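Local coordinates for protein homoserine O-acetyltransferase (Bacillus anthracis str. 'Ames Ancestor', PDB 3I1I) that probably transfers an acetyl group from acetyl-CoA to the hydroxyl of L-homoserine, an early step of methionine biosynthesis, using an alpha/beta hydrolase fold, at residues I176-N181 and L311-K316; P182-I187 and K285-H290; D318-S323 and N349-G354; Y343-I348 and I358-K363. All coordinates share one frame; numbering follows the deposited sequence.

Interaction 1: residues I176-N181 and L311-K316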
loop_
_atom_site.group_PDB
_atom_site.type_symbol
_atom_site.label_atom_id
_atom_site.label_comp_id
_atom_site.label_asym_id
_atom_site.label_seq_id
_atom_site.Cartn_x
_atom_site.Cartn_y
_atom_site.Cartn_z
ATOM N N ILE A 176 -25.857 13.040 13.484
ATOM C CA ILE A 176 -25.067 13.879 12.583
ATOM C C ILE A 176 -23.847 13.059 12.213
ATOM O O ILE A 176 -23.060 12.676 13.070
ATOM C CB ILE A 176 -24.587 15.188 13.236
ATOM C CG1 ILE A 176 -25.770 16.006 13.781
ATOM C CG2 ILE A 176 -23.774 16.011 12.226
ATOM C CD1 ILE A 176 -25.388 17.393 14.350
ATOM N N GLY A 177 -23.705 12.782 10.934
ATOM C CA GLY A 177 -22.642 11.951 10.454
ATOM C C GLY A 177 -21.726 12.803 9.589
ATOM O O GLY A 177 -22.107 13.213 8.459
ATOM N N VAL A 178 -20.532 13.071 10.110
ATOM C CA VAL A 178 -19.554 13.918 9.427
ATOM C C VAL A 178 -18.496 13.087 8.686
ATOM O O VAL A 178 -17.977 12.090 9.215
ATOM C CB VAL A 178 -18.875 14.870 10.435
ATOM C CG1 VAL A 178 -17.960 15.891 9.680
ATOM C CG2 VAL A 178 -19.927 15.590 11.265
ATOM N N ILE A 179 -18.196 13.478 7.452
ATOM C CA ILE A 179 -17.200 12.761 6.579
ATOM C C ILE A 179 -17.249 11.242 6.718
ATOM O O ILE A 179 -16.265 10.610 7.021
ATOM C CB ILE A 179 -15.756 13.314 6.763
ATOM C CG1 ILE A 179 -15.297 13.265 8.247
ATOM C CG2 ILE A 179 -15.696 14.754 6.256
ATOM C CD1 ILE A 179 -13.797 13.249 8.415
ATOM N N THR A 180 -18.434 10.678 6.489
ATOM C CA THR A 180 -18.701 9.261 6.680
ATOM C C THR A 180 -19.644 8.719 5.548
ATOM O O THR A 180 -20.027 9.445 4.638
ATOM C CB THR A 180 -19.311 9.010 8.114
ATOM O OG1 THR A 180 -19.259 7.609 8.448
ATOM C CG2 THR A 180 -20.776 9.512 8.198
ATOM N N ASN A 181 -20.015 7.441 5.638
ATOM C CA ASN A 181 -20.919 6.781 4.660
ATOM C C ASN A 181 -21.580 5.580 5.333
ATOM O O ASN A 181 -21.038 5.043 6.321
ATOM C CB ASN A 181 -20.151 6.298 3.432
ATOM C CG ASN A 181 -20.080 7.331 2.354
ATOM O OD1 ASN A 181 -21.088 7.947 2.033
ATOM N ND2 ASN A 181 -18.889 7.551 1.793
ATOM N N LEU A 311 -28.650 14.361 9.699
ATOM C CA LEU A 311 -27.807 15.352 9.004
ATOM C C LEU A 311 -26.474 14.711 8.600
ATOM O O LEU A 311 -25.714 14.251 9.454
ATOM C CB LEU A 311 -27.538 16.575 9.900
ATOM C CG LEU A 311 -26.642 17.703 9.289
ATOM C CD1 LEU A 311 -27.228 18.305 7.937
ATOM C CD2 LEU A 311 -26.374 18.816 10.275
HETATM N N MSE A 312 -26.206 14.648 7.294
HETATM C CA MSE A 312 -24.921 14.137 6.781
HETATM C C MSE A 312 -24.079 15.342 6.273
HETATM O O MSE A 312 -24.580 16.219 5.522
HETATM C CB MSE A 312 -25.146 13.130 5.650
HETATM C CG MSE A 312 -25.980 11.864 5.950
HETATM SE SE MSE A 312 -25.192 10.827 7.391
HETATM C CE MSE A 312 -23.791 10.023 6.281
ATOM N N ILE A 313 -22.816 15.388 6.709
ATOM C CA ILE A 313 -21.893 16.466 6.377
ATOM C C ILE A 313 -20.648 15.877 5.719
ATOM O O ILE A 313 -19.656 15.594 6.381
ATOM C CB ILE A 313 -21.500 17.263 7.616
ATOM C CG1 ILE A 313 -22.751 17.763 8.350
ATOM C CG2 ILE A 313 -20.595 18.467 7.260
ATOM C CD1 ILE A 313 -22.390 18.480 9.735
ATOM N N PRO A 314 -20.724 15.623 4.404
ATOM C CA PRO A 314 -19.562 15.160 3.666
ATOM C C PRO A 314 -18.725 16.343 3.133
ATOM O O PRO A 314 -19.187 17.484 3.079
ATOM C CB PRO A 314 -20.187 14.415 2.503
ATOM C CG PRO A 314 -21.381 15.177 2.199
ATOM C CD PRO A 314 -21.917 15.633 3.539
ATOM N N CYS A 315 -17.514 16.023 2.727
ATOM C CA CYS A 315 -16.670 16.938 2.059
ATOM C C CYS A 315 -16.508 16.474 0.637
ATOM O O CYS A 315 -16.065 15.346 0.380
ATOM C CB CYS A 315 -15.284 16.978 2.718
ATOM S SG CYS A 315 -14.258 18.275 1.908
ATOM N N LYS A 316 -16.817 17.370 -0.287
ATOM C CA LYS A 316 -16.749 17.099 -1.716
ATOM C C LYS A 316 -15.391 16.603 -2.237
ATOM O O LYS A 316 -15.334 15.869 -3.218
ATOM C CB LYS A 316 -17.091 18.372 -2.439
ATOM C CG LYS A 316 -17.114 18.255 -3.961
ATOM C CD LYS A 316 -17.689 19.547 -4.524
ATOM C CE LYS A 316 -18.495 19.303 -5.786
ATOM N NZ LYS A 316 -17.550 19.117 -6.887
#
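The carbonyl oxygen of Leu311 is gripped twice: Gly177 N donates to Leu311 O at 2.9 Å, nearly along the C=O axis, and Ile176 CA offers a C-H...O contact to the same Leu311 O at 3.2 Å. The hydrogen bonds then step along two parallel strands. Ile313 N reaches Gly177 O at 2.9 Å, and Ile179 N closes on Ile313 O at 2.8 Å. Both of these bonds are almost straight at the hydrogen, although each donor stands above the carbonyl plane of its acceptor.

Branched aliphatic residues suit the face carrying Ile176, Val178, Leu311 and Ile313, because the apolar branches of Ile176, Leu311 and Ile313 pack against helix 362-370. The CD1 tip of Ile313 lies 3.8 Å from Ile176 CG2 and also reaches Val178 CG2, so one methyl joins two neighbours pointing the same way. On the other face the selenomethionine Met312, bent at chi2 and chi3, lays its SE 4.1 Å from Gly177 CA. Glycine suits position 177 because the selenium takes up the place a side chain there would need. The methyl CE of Met312 ends crosswise against Thr180 CG2 at 3.6 Å, while Thr180 OG1 is bonded to Ser155 O.

After Val178 the chain turns through Ile179, whose phi of 38° lies in the left-handed region, and leaves the sheet. Strands 174-178 and 309-313 are neighbours in the central sheet, flanked by strand 150-154 beyond the first and strand 340-342 beyond the second. Helix 362-370 packs on the aliphatic face, and helices 156-167 and 324-335 meet Met312 on the other.

Interaction 2: residues P182-I187 and K285-H290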
loop_
_atom_site.group_PDB
_atom_site.type_symbol
_atom_site.label_atom_id
_atom_site.label_comp_id
_atom_site.label_asym_id
_atom_site.label_seq_id
_atom_site.Cartn_x
_atom_site.Cartn_y
_atom_site.Cartn_z
ATOM N N PRO A 182 -22.745 5.159 4.814
ATOM C CA PRO A 182 -23.459 4.049 5.418
ATOM C C PRO A 182 -22.771 2.713 5.201
ATOM O O PRO A 182 -23.066 1.754 5.907
ATOM C CB PRO A 182 -24.832 4.079 4.731
ATOM C CG PRO A 182 -24.635 4.854 3.511
ATOM C CD PRO A 182 -23.497 5.758 3.700
ATOM N N GLN A 183 -21.903 2.657 4.196
ATOM C CA GLN A 183 -21.185 1.435 3.834
ATOM C C GLN A 183 -19.807 1.847 3.407
ATOM O O GLN A 183 -19.692 2.762 2.616
ATOM C CB GLN A 183 -21.882 0.726 2.662
ATOM C CG GLN A 183 -23.302 0.285 2.963
ATOM C CD GLN A 183 -24.012 -0.331 1.748
ATOM O OE1 GLN A 183 -24.175 0.332 0.726
ATOM N NE2 GLN A 183 -24.469 -1.587 1.880
ATOM N N ASN A 184 -18.757 1.234 3.941
ATOM C CA ASN A 184 -17.434 1.707 3.613
ATOM C C ASN A 184 -17.212 1.466 2.110
ATOM O O ASN A 184 -17.396 0.359 1.623
ATOM C CB ASN A 184 -16.349 1.019 4.418
ATOM C CG ASN A 184 -15.049 1.807 4.400
ATOM O OD1 ASN A 184 -15.057 2.962 4.801
ATOM N ND2 ASN A 184 -13.941 1.199 3.950
ATOM N N PRO A 185 -16.862 2.517 1.367
ATOM C CA PRO A 185 -16.674 2.316 -0.063
ATOM C C PRO A 185 -15.669 1.230 -0.359
ATOM O O PRO A 185 -14.727 1.026 0.404
ATOM C CB PRO A 185 -16.158 3.661 -0.549
ATOM C CG PRO A 185 -16.729 4.635 0.436
ATOM C CD PRO A 185 -16.647 3.911 1.770
ATOM N N ILE A 186 -15.905 0.525 -1.449
ATOM C CA ILE A 186 -15.042 -0.571 -1.872
ATOM C C ILE A 186 -13.603 -0.069 -2.081
ATOM O O ILE A 186 -12.669 -0.711 -1.635
ATOM C CB ILE A 186 -15.560 -1.202 -3.202
ATOM C CG1 ILE A 186 -16.961 -1.786 -3.004
ATOM C CG2 ILE A 186 -14.594 -2.280 -3.725
ATOM C CD1 ILE A 186 -17.073 -2.848 -1.882
ATOM N N ILE A 187 -13.447 1.086 -2.731
ATOM C CA ILE A 187 -12.117 1.649 -3.005
ATOM C C ILE A 187 -11.336 1.854 -1.734
ATOM O O ILE A 187 -10.159 1.468 -1.658
ATOM C CB ILE A 187 -12.179 2.966 -3.808
ATOM C CG1 ILE A 187 -10.790 3.386 -4.294
ATOM C CG2 ILE A 187 -12.861 4.149 -3.013
ATOM C CD1 ILE A 187 -10.891 4.583 -5.424
ATOM N N LYS A 285 -9.915 -3.621 10.003
ATOM C CA LYS A 285 -10.923 -4.651 9.724
ATOM C C LYS A 285 -12.367 -4.159 9.996
ATOM O O LYS A 285 -13.282 -4.378 9.196
ATOM C CB LYS A 285 -10.630 -5.904 10.541
ATOM C CG LYS A 285 -11.586 -7.077 10.257
ATOM C CD LYS A 285 -11.292 -7.822 8.940
ATOM C CE LYS A 285 -12.297 -8.968 8.795
ATOM N NZ LYS A 285 -11.926 -10.129 7.917
ATOM N N ALA A 286 -12.551 -3.460 11.110
ATOM C CA ALA A 286 -13.842 -2.868 11.431
ATOM C C ALA A 286 -14.271 -1.910 10.326
ATOM O O ALA A 286 -15.460 -1.855 9.949
ATOM C CB ALA A 286 -13.795 -2.133 12.816
ATOM N N VAL A 287 -13.317 -1.113 9.839
ATOM C CA VAL A 287 -13.670 -0.108 8.850
ATOM C C VAL A 287 -14.088 -0.827 7.575
ATOM O O VAL A 287 -15.090 -0.475 6.942
ATOM C CB VAL A 287 -12.505 0.867 8.540
ATOM C CG1 VAL A 287 -12.768 1.592 7.181
ATOM C CG2 VAL A 287 -12.258 1.855 9.735
ATOM N N LEU A 288 -13.317 -1.820 7.181
ATOM C CA LEU A 288 -13.592 -2.550 5.945
ATOM C C LEU A 288 -14.923 -3.343 6.001
ATOM O O LEU A 288 -15.605 -3.489 4.987
ATOM C CB LEU A 288 -12.403 -3.444 5.649
ATOM C CG LEU A 288 -12.335 -4.688 4.804
ATOM C CD1 LEU A 288 -10.869 -5.108 4.955
ATOM C CD2 LEU A 288 -13.263 -5.785 5.296
ATOM N N LEU A 289 -15.276 -3.816 7.195
ATOM C CA LEU A 289 -16.555 -4.476 7.414
ATOM C C LEU A 289 -17.740 -3.519 7.542
ATOM O O LEU A 289 -18.873 -4.005 7.550
ATOM C CB LEU A 289 -16.507 -5.317 8.694
ATOM C CG LEU A 289 -15.664 -6.586 8.635
ATOM C CD1 LEU A 289 -15.562 -7.185 10.025
ATOM C CD2 LEU A 289 -16.214 -7.571 7.584
ATOM N N HIS A 290 -17.514 -2.196 7.651
ATOM C CA HIS A 290 -18.604 -1.284 7.935
ATOM C C HIS A 290 -19.703 -1.248 6.860
ATOM O O HIS A 290 -19.476 -0.859 5.720
ATOM C CB HIS A 290 -18.116 0.141 8.192
ATOM C CG HIS A 290 -19.227 1.135 8.311
ATOM N ND1 HIS A 290 -20.123 1.117 9.357
ATOM C CD2 HIS A 290 -19.625 2.138 7.487
ATOM C CE1 HIS A 290 -21.027 2.070 9.179
ATOM N NE2 HIS A 290 -20.741 2.713 8.056
#
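From Lys285 the chain runs through the last turn of helix 277-289, where Lys285 O accepts the backbone N of Leu289. Val287 is the first residue to meet the other segment. Its CG1, anti to its own backbone N, rests against the amide group of Asn184, 3.5 Å from Asn184 ND2, and its carbonyl oxygen lies 3.2 Å from Asn184 CB. A small branched residue suits this place, since one methyl packs on the flat amide as the two side chains cross obliquely. The polar ends of that amide are held elsewhere: Asn184 ND2 bonds to Ser189 OG and Asn184 OD1 to Gln321 NE2, which fixes its rotation. Arg243 of the second subunit bonds to Asn184 O and Leu288 O.

His290 follows the helix, and its backbone makes the central bond: Asn184 N donates to His290 O at 2.8 Å, with an angle of 168° at the hydrogen. Gln183 CA adds a C-H...O contact to the same oxygen. His290 NE2 lies 3.3 Å from Pro182 O, at a poor angle for a hydrogen bond, and bonds instead to Asn181 O. Imidazole fits here because it packs and bonds at once.

The contact thus joins the end of helix 277-289 to the turn between strand 174-178 and helix 186-202. Helix 156-167 packs against it through Met159 and Gln162, and helix 129-142 touches Val287 through Phe129.

Interaction 3: residues D318-S323 and N349-G354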
loop_
_atom_site.group_PDB
_atom_site.type_symbol
_atom_site.label_atom_id
_atom_site.label_comp_id
_atom_site.label_asym_id
_atom_site.label_seq_id
_atom_site.Cartn_x
_atom_site.Cartn_y
_atom_site.Cartn_z
ATOM N N ASP A 318 -13.385 14.730 -0.390
ATOM C CA ASP A 318 -12.999 13.544 0.411
ATOM C C ASP A 318 -12.787 12.376 -0.514
ATOM O O ASP A 318 -13.741 11.958 -1.191
ATOM C CB ASP A 318 -14.124 13.195 1.385
ATOM C CG ASP A 318 -13.700 12.265 2.470
ATOM O OD1 ASP A 318 -12.789 11.405 2.283
ATOM O OD2 ASP A 318 -14.331 12.403 3.523
ATOM N N LEU A 319 -11.550 11.873 -0.549
ATOM C CA LEU A 319 -11.197 10.700 -1.316
ATOM C C LEU A 319 -11.484 9.394 -0.589
ATOM O O LEU A 319 -11.522 8.300 -1.226
ATOM C CB LEU A 319 -9.725 10.714 -1.675
ATOM C CG LEU A 319 -9.190 11.852 -2.555
ATOM C CD1 LEU A 319 -7.645 11.889 -2.416
ATOM C CD2 LEU A 319 -9.607 11.740 -4.030
ATOM N N LEU A 320 -11.625 9.453 0.735
ATOM C CA LEU A 320 -11.852 8.226 1.532
ATOM C C LEU A 320 -13.321 7.924 1.582
ATOM O O LEU A 320 -13.711 6.769 1.555
ATOM C CB LEU A 320 -11.334 8.354 2.966
ATOM C CG LEU A 320 -9.823 8.289 3.114
ATOM C CD1 LEU A 320 -9.457 8.876 4.487
ATOM C CD2 LEU A 320 -9.307 6.841 2.942
ATOM N N GLN A 321 -14.132 8.968 1.638
ATOM C CA GLN A 321 -15.556 8.827 1.797
ATOM C C GLN A 321 -16.288 9.688 0.764
ATOM O O GLN A 321 -16.716 10.814 1.058
ATOM C CB GLN A 321 -15.957 9.235 3.224
ATOM C CG GLN A 321 -15.435 8.287 4.347
ATOM C CD GLN A 321 -15.894 6.853 4.170
ATOM O OE1 GLN A 321 -16.893 6.564 3.483
ATOM N NE2 GLN A 321 -15.140 5.944 4.727
ATOM N N PRO A 322 -16.428 9.161 -0.465
ATOM C CA PRO A 322 -17.054 9.921 -1.534
ATOM C C PRO A 322 -18.454 10.363 -1.163
ATOM O O PRO A 322 -19.258 9.586 -0.647
ATOM C CB PRO A 322 -17.087 8.922 -2.671
ATOM C CG PRO A 322 -15.932 8.026 -2.406
ATOM C CD PRO A 322 -15.933 7.864 -0.942
ATOM N N SER A 323 -18.762 11.606 -1.413
ATOM C CA SER A 323 -19.987 12.143 -0.897
ATOM C C SER A 323 -21.237 11.621 -1.631
ATOM O O SER A 323 -22.360 11.718 -1.116
ATOM C CB SER A 323 -19.928 13.663 -0.953
ATOM O OG SER A 323 -20.077 14.070 -2.271
ATOM N N ASN A 349 -8.495 20.523 2.357
ATOM C CA ASN A 349 -8.221 19.462 3.344
ATOM C C ASN A 349 -8.913 18.124 3.170
ATOM O O ASN A 349 -8.630 17.178 3.924
ATOM C CB ASN A 349 -8.506 19.966 4.736
ATOM C CG ASN A 349 -7.469 20.934 5.209
ATOM O OD1 ASN A 349 -6.283 20.774 4.904
ATOM N ND2 ASN A 349 -7.894 21.960 5.934
ATOM N N GLY A 350 -9.806 18.016 2.202
ATOM C CA GLY A 350 -10.424 16.730 1.888
ATOM C C GLY A 350 -11.124 16.131 3.103
ATOM O O GLY A 350 -11.853 16.846 3.824
ATOM N N HIS A 351 -10.866 14.842 3.348
ATOM C CA HIS A 351 -11.435 14.128 4.479
ATOM C C HIS A 351 -11.212 14.853 5.808
ATOM O O HIS A 351 -12.121 14.935 6.630
ATOM C CB HIS A 351 -10.788 12.760 4.551
ATOM C CG HIS A 351 -11.408 11.838 5.540
ATOM N ND1 HIS A 351 -12.719 11.394 5.442
ATOM C CD2 HIS A 351 -10.889 11.268 6.653
ATOM C CE1 HIS A 351 -12.964 10.579 6.457
ATOM N NE2 HIS A 351 -11.874 10.491 7.204
HETATM N N MSE A 352 -10.006 15.383 6.011
HETATM C CA MSE A 352 -9.621 16.024 7.275
HETATM C C MSE A 352 -10.325 17.352 7.508
HETATM O O MSE A 352 -10.227 17.913 8.598
HETATM C CB MSE A 352 -8.108 16.262 7.310
HETATM C CG MSE A 352 -7.254 15.003 7.269
HETATM SE SE MSE A 352 -7.883 13.679 8.589
HETATM C CE MSE A 352 -7.583 14.560 10.253
ATOM N N ALA A 353 -11.048 17.858 6.514
ATOM C CA ALA A 353 -11.914 19.014 6.742
ATOM C C ALA A 353 -12.904 18.736 7.895
ATOM O O ALA A 353 -13.349 19.646 8.615
ATOM C CB ALA A 353 -12.681 19.411 5.442
ATOM N N GLY A 354 -13.267 17.469 8.047
ATOM C CA GLY A 354 -14.250 17.111 9.043
ATOM C C GLY A 354 -13.729 17.289 10.448
ATOM O O GLY A 354 -14.513 17.377 11.372
HETATM O O HOH W 1 -9.331 13.201 1.104
#
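This is a buried histidine-carboxylate pair, formed where the loop after strand 309-313 meets the turn that leads into helix 353-356. His351 ND1 donates to Asp318 OD2 at 2.7 Å. The bond is nearly straight at 168°, lies in the ring plane and uses the syn lone pair of the carboxylate, so the imidazole is held in rotation even though the two flat groups are 61° apart.

The other carboxylate oxygen secures the aspartate. Asp318 OD1 accepts Leu320 N at 2.7 Å through its anti lone pair, an Asx turn, and Gln321 N at 2.9 Å from above the carboxylate plane. Such a short acidic side chain suits this role, binding its own loop with one oxygen and the histidine with the other. Leu320 CD1 lies over one face of the His351 ring in a CH-pi contact, 3.8 Å from its centroid. A water bridges Leu319 N and His351 N.

The carboxylate would probably stabilise positive charge on the imidazole. On the far side of the ring, His351 NE2 is hydrogen-bonded to Ser155 OG at the strand-helix turn, consistent with the Ser-His-Asp catalytic triad of the alpha/beta hydrolase fold.

Interaction 4: residues Y343-I348 and I358-K363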
loop_
_atom_site.group_PDB
_atom_site.type_symbol
_atom_site.label_atom_id
_atom_site.label_comp_id
_atom_site.label_asym_id
_atom_site.label_seq_id
_atom_site.Cartn_x
_atom_site.Cartn_y
_atom_site.Cartn_z
ATOM N N TYR A 343 -25.412 18.428 4.101
ATOM C CA TYR A 343 -24.781 19.724 4.045
ATOM C C TYR A 343 -23.333 19.456 3.679
ATOM O O TYR A 343 -22.565 18.958 4.488
ATOM C CB TYR A 343 -24.901 20.376 5.387
ATOM C CG TYR A 343 -24.345 21.765 5.475
ATOM C CD1 TYR A 343 -25.084 22.858 5.044
ATOM C CD2 TYR A 343 -23.083 21.992 6.039
ATOM C CE1 TYR A 343 -24.572 24.138 5.152
ATOM C CE2 TYR A 343 -22.574 23.246 6.152
ATOM C CZ TYR A 343 -23.314 24.312 5.716
ATOM O OH TYR A 343 -22.793 25.559 5.843
ATOM N N GLU A 344 -23.009 19.719 2.417
ATOM C CA GLU A 344 -21.700 19.409 1.832
ATOM C C GLU A 344 -20.733 20.564 1.963
ATOM O O GLU A 344 -21.019 21.671 1.559
ATOM C CB GLU A 344 -21.836 19.034 0.356
ATOM C CG GLU A 344 -20.516 18.557 -0.223
ATOM C CD GLU A 344 -20.680 17.762 -1.509
ATOM O OE1 GLU A 344 -21.470 18.182 -2.366
ATOM O OE2 GLU A 344 -20.020 16.722 -1.682
ATOM N N ILE A 345 -19.576 20.293 2.528
ATOM C CA ILE A 345 -18.519 21.281 2.593
ATOM C C ILE A 345 -17.444 21.032 1.534
ATOM O O ILE A 345 -17.346 19.942 0.948
ATOM C CB ILE A 345 -17.858 21.309 3.998
ATOM C CG1 ILE A 345 -17.120 19.998 4.309
ATOM C CG2 ILE A 345 -18.926 21.677 5.106
ATOM C CD1 ILE A 345 -16.533 19.979 5.729
ATOM N N GLU A 346 -16.630 22.061 1.332
ATOM C CA GLU A 346 -15.513 22.040 0.380
ATOM C C GLU A 346 -14.246 22.538 1.024
ATOM O O GLU A 346 -14.242 23.536 1.703
ATOM C CB GLU A 346 -15.822 22.917 -0.814
ATOM C CG GLU A 346 -17.168 22.575 -1.436
ATOM C CD GLU A 346 -17.249 22.835 -2.930
ATOM O OE1 GLU A 346 -16.270 22.573 -3.699
ATOM O OE2 GLU A 346 -18.340 23.281 -3.342
ATOM N N SER A 347 -13.154 21.844 0.785
ATOM C CA SER A 347 -11.909 22.226 1.376
ATOM C C SER A 347 -10.760 21.475 0.745
ATOM O O SER A 347 -10.888 20.308 0.404
ATOM C CB SER A 347 -11.950 21.934 2.881
ATOM O OG SER A 347 -10.658 21.956 3.403
ATOM N N ILE A 348 -9.627 22.157 0.644
ATOM C CA ILE A 348 -8.407 21.550 0.169
ATOM C C ILE A 348 -7.994 20.468 1.127
ATOM O O ILE A 348 -7.244 19.566 0.757
ATOM C CB ILE A 348 -7.258 22.606 0.013
ATOM C CG1 ILE A 348 -6.074 21.977 -0.747
ATOM C CG2 ILE A 348 -6.835 23.204 1.381
ATOM C CD1 ILE A 348 -5.087 22.964 -1.244
ATOM N N ILE A 358 -13.922 22.870 11.130
ATOM C CA ILE A 358 -15.079 23.102 11.963
ATOM C C ILE A 358 -15.826 24.350 11.565
ATOM O O ILE A 358 -17.035 24.340 11.515
ATOM C CB ILE A 358 -14.582 23.177 13.466
ATOM C CG1 ILE A 358 -14.718 21.802 14.063
ATOM C CG2 ILE A 358 -15.283 24.261 14.325
ATOM C CD1 ILE A 358 -14.057 20.739 13.264
ATOM N N HIS A 359 -15.124 25.416 11.229
ATOM C CA HIS A 359 -15.777 26.667 10.835
ATOM C C HIS A 359 -16.713 26.486 9.665
ATOM O O HIS A 359 -17.670 27.213 9.520
ATOM C CB HIS A 359 -14.768 27.809 10.555
ATOM C CG HIS A 359 -13.869 27.589 9.374
ATOM N ND1 HIS A 359 -12.826 26.676 9.382
ATOM C CD2 HIS A 359 -13.822 28.206 8.165
ATOM C CE1 HIS A 359 -12.194 26.727 8.219
ATOM N NE2 HIS A 359 -12.771 27.654 7.468
ATOM N N LEU A 360 -16.458 25.486 8.835
ATOM C CA LEU A 360 -17.289 25.292 7.610
ATOM C C LEU A 360 -18.707 24.765 7.901
ATOM O O LEU A 360 -19.616 24.951 7.081
ATOM C CB LEU A 360 -16.576 24.386 6.587
ATOM C CG LEU A 360 -15.257 24.943 6.009
ATOM C CD1 LEU A 360 -14.532 23.910 5.138
ATOM C CD2 LEU A 360 -15.499 26.265 5.221
ATOM N N PHE A 361 -18.889 24.138 9.063
ATOM C CA PHE A 361 -20.181 23.515 9.408
ATOM C C PHE A 361 -20.715 23.748 10.835
ATOM O O PHE A 361 -21.803 23.258 11.147
ATOM C CB PHE A 361 -20.172 21.992 9.107
ATOM C CG PHE A 361 -19.116 21.194 9.854
ATOM C CD1 PHE A 361 -19.432 20.532 11.034
ATOM C CD2 PHE A 361 -17.806 21.073 9.346
ATOM C CE1 PHE A 361 -18.478 19.785 11.721
ATOM C CE2 PHE A 361 -16.836 20.325 10.036
ATOM C CZ PHE A 361 -17.176 19.671 11.209
ATOM N N GLU A 362 -19.978 24.473 11.689
ATOM C CA GLU A 362 -20.419 24.653 13.083
ATOM C C GLU A 362 -21.785 25.343 13.148
ATOM O O GLU A 362 -22.614 25.026 13.986
ATOM C CB GLU A 362 -19.396 25.444 13.885
ATOM C CG GLU A 362 -19.292 26.907 13.477
ATOM C CD GLU A 362 -18.092 27.630 14.082
ATOM O OE1 GLU A 362 -17.631 27.254 15.185
ATOM O OE2 GLU A 362 -17.620 28.604 13.459
ATOM N N LYS A 363 -22.033 26.273 12.250
ATOM C CA LYS A 363 -23.304 26.979 12.298
ATOM C C LYS A 363 -24.480 26.040 11.951
ATOM O O LYS A 363 -25.557 26.137 12.535
ATOM C CB LYS A 363 -23.271 28.174 11.370
ATOM C CG LYS A 363 -24.528 29.003 11.432
ATOM C CD LYS A 363 -24.449 30.233 10.476
ATOM C CE LYS A 363 -25.795 31.026 10.443
ATOM N NZ LYS A 363 -26.089 31.623 9.077
HETATM O O HOH W 2 -22.437 25.863 8.572
#
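Leu360 sets its CB toward the loop 343-348, where CB meets Ile345 CG2 at 3.9 Å. CG, anti to its own carbonyl carbon, carries the fork onward, and CD1 ends 3.5 Å from Glu346 O and 4.0 Å from Ser347 CB. Leucine suits this place because one methyl of its fork, CD1, reaches the backbone at Glu346 and the CB of Ser347 while its own CB packs on Ile345.

Ile345 is the complementary piece. CG1 takes the crowded position between backbone N and carbonyl carbon (chi1 66°), which carries CD1 to within 4.0 Å of Phe361 CD2, while CG2 faces Leu360. Two residues before, Tyr343 crosses Phe361 obliquely, its CE2 4.0 Å from Phe361 CB. A water lies 2.8 Å from Tyr343 OH and donates weakly to Leu360 O, which itself lies at the edge of the tyrosine ring.

Phe361 is the N-cap residue of helix 362-370, and three residues earlier Ile358 O accepts both Phe361 N and Glu362 N. The Phe361 ring reaches Ile313 on strand 309-313. Apolar packing of this kind seats the start of the C-terminal helix against the last strand's loop, as in the layered alpha/beta hydrolase fold.

In the fold
Following the chain, strand 174-178 enters interaction 1, and the turn after it leads into 182-187, the first half of interaction 2. That contact closes on 285-290, so it is nested inside the larger loop that interaction 1 closes when the chain returns at 311-316. Interactions 3 and 4 come after it in series and cross: 318-323, 343-348, 349-354 and 358-363 alternate between them. Asn181 and Gln321 join interaction 1 to 3, Asn184 and Gln321 join 2 to 3, and Ser323 and Glu344 join 3 to 4. Together they tie the central sheet to the probable catalytic loops, the C-terminal helix and, through interactions 2 and 3, the second subunit.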